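Local coordinates for putative endonuclease/exonuclease/phosphatase family protein (Bacteroides thetaiotaomicron, PDB 3MPR), which probably acts as a metal-dependent nuclease of the endonuclease/exonuclease/phosphatase family, at residues Pro172-Gly177 with Val285-Asp290. Residues are numbered along the deposited sequence; the frame is centred on the assembly and turned at random.
Sequences PAILTG and VELVFD
Pro172 lays CG of its pyrrolidine ring against the outer end of the Phe289 ring, 3.5 Å from CE2 and nearly as close to CZ, while its CB stands 3.9 Å from Phe289 CE2. The two side chains cross at about a right angle, and the proline meets the phenyl group obliquely. Phe289 has CG turned away from its backbone N (chi1 -169°) and sends its ring toward Pro172; together the two rings fill the space between backbones whose CA atoms, at Pro172 and Phe289, are 9.2 Å apart. Phe134 stacks on the same ring, Phe236 meets it edge-to-face, and Ser235 also touches it.

Two residues on from Pro172 and two before Phe289, Ile174 and Leu287 reach for one another tip to tip, their CD1 methyls 3.6 Å apart. CG1 of Ile174 and CG of Leu287 lie beside their backbone N (chi1 -61° and -60°), and the CD1 branch of each continues outward, which brings these methyls together across a 10.0 Å separation of the CA atoms. Phe138 and Phe236 also pack on Ile174, and Val238 on Leu287. All four touching residues are buried, and the contact is wholly apolar. Strand 173-178 belongs to one mixed sheet and strand 283-289 to the other; the alternate inward-facing side chains join them in the hydrophobic interior between the two central sheets of the alpha/beta sandwich characteristic of the DNase I-like fold.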
# COMPACT_ATOMS: atom_id res chain seq x y z
N PRO A 172 -21.57 -11.99 12.50
CA PRO A 172 -21.06 -10.66 12.14
C PRO A 172 -21.01 -10.53 10.64
O PRO A 172 -20.81 -11.53 9.95
CB PRO A 172 -19.63 -10.65 12.71
CG PRO A 172 -19.55 -11.83 13.62
CD PRO A 172 -20.52 -12.84 13.11
N ALA A 173 -21.18 -9.32 10.12
CA ALA A 173 -21.22 -9.11 8.69
C ALA A 173 -20.26 -8.02 8.23
O ALA A 173 -19.96 -7.09 8.97
CB ALA A 173 -22.65 -8.78 8.24
N ILE A 174 -19.79 -8.18 7.00
CA ILE A 174 -19.00 -7.19 6.31
C ILE A 174 -19.73 -6.94 5.01
O ILE A 174 -20.12 -7.89 4.34
CB ILE A 174 -17.61 -7.75 5.99
CG1 ILE A 174 -16.88 -8.11 7.29
CG2 ILE A 174 -16.83 -6.75 5.10
CD1 ILE A 174 -15.55 -8.87 7.10
N LEU A 175 -19.93 -5.67 4.67
CA LEU A 175 -20.62 -5.26 3.44
C LEU A 175 -19.75 -4.32 2.62
O LEU A 175 -19.39 -3.24 3.12
CB LEU A 175 -21.94 -4.55 3.79
CG LEU A 175 -22.66 -3.77 2.67
CD1 LEU A 175 -23.14 -4.70 1.58
CD2 LEU A 175 -23.83 -2.95 3.24
N THR A 176 -19.39 -4.72 1.40
CA THR A 176 -18.60 -3.88 0.49
C THR A 176 -19.45 -3.50 -0.70
O THR A 176 -20.51 -4.07 -0.92
CB THR A 176 -17.36 -4.63 -0.06
OG1 THR A 176 -17.77 -5.79 -0.79
CG2 THR A 176 -16.44 -5.07 1.08
N GLY A 177 -18.99 -2.54 -1.50
CA GLY A 177 -19.71 -2.28 -2.74
C GLY A 177 -19.44 -0.91 -3.31
O GLY A 177 -18.75 -0.10 -2.71
N VAL A 285 -9.39 -2.38 4.14
CA VAL A 285 -9.67 -2.27 5.58
C VAL A 285 -9.14 -3.49 6.34
O VAL A 285 -9.30 -4.63 5.90
CB VAL A 285 -11.18 -2.11 5.85
CG1 VAL A 285 -11.50 -2.25 7.36
CG2 VAL A 285 -11.67 -0.74 5.30
N GLU A 286 -8.47 -3.24 7.46
CA GLU A 286 -7.91 -4.30 8.28
C GLU A 286 -8.77 -4.40 9.52
O GLU A 286 -9.00 -3.42 10.22
CB GLU A 286 -6.44 -4.01 8.61
CG GLU A 286 -5.53 -4.14 7.37
CD GLU A 286 -4.32 -3.22 7.42
OE1 GLU A 286 -3.24 -3.67 7.84
OE2 GLU A 286 -4.45 -2.04 7.03
N LEU A 287 -9.27 -5.61 9.77
CA LEU A 287 -10.23 -5.83 10.85
C LEU A 287 -9.67 -6.82 11.86
O LEU A 287 -8.83 -7.66 11.51
CB LEU A 287 -11.52 -6.42 10.28
CG LEU A 287 -12.26 -5.58 9.25
CD1 LEU A 287 -13.40 -6.39 8.65
CD2 LEU A 287 -12.79 -4.29 9.88
N VAL A 288 -10.16 -6.74 13.09
CA VAL A 288 -9.90 -7.80 14.06
C VAL A 288 -11.21 -8.18 14.72
O VAL A 288 -12.05 -7.31 15.01
CB VAL A 288 -8.91 -7.37 15.16
CG1 VAL A 288 -8.75 -8.50 16.18
CG2 VAL A 288 -7.56 -7.01 14.56
N PHE A 289 -11.38 -9.47 14.96
CA PHE A 289 -12.56 -9.95 15.68
C PHE A 289 -12.13 -10.81 16.88
O PHE A 289 -11.42 -11.80 16.73
CB PHE A 289 -13.47 -10.76 14.76
CG PHE A 289 -14.82 -11.06 15.37
CD1 PHE A 289 -15.01 -12.18 16.16
CD2 PHE A 289 -15.89 -10.21 15.15
CE1 PHE A 289 -16.25 -12.46 16.72
CE2 PHE A 289 -17.14 -10.48 15.70
CZ PHE A 289 -17.31 -11.60 16.49
N ASP A 290 -12.57 -10.40 18.07
CA ASP A 290 -12.27 -11.12 19.31
C ASP A 290 -13.47 -12.04 19.60
O ASP A 290 -14.54 -11.56 19.96
CB ASP A 290 -12.11 -10.07 20.42
CG ASP A 290 -11.73 -10.65 21.77
OD1 ASP A 290 -12.02 -11.82 22.05
OD2 ASP A 290 -11.12 -9.91 22.57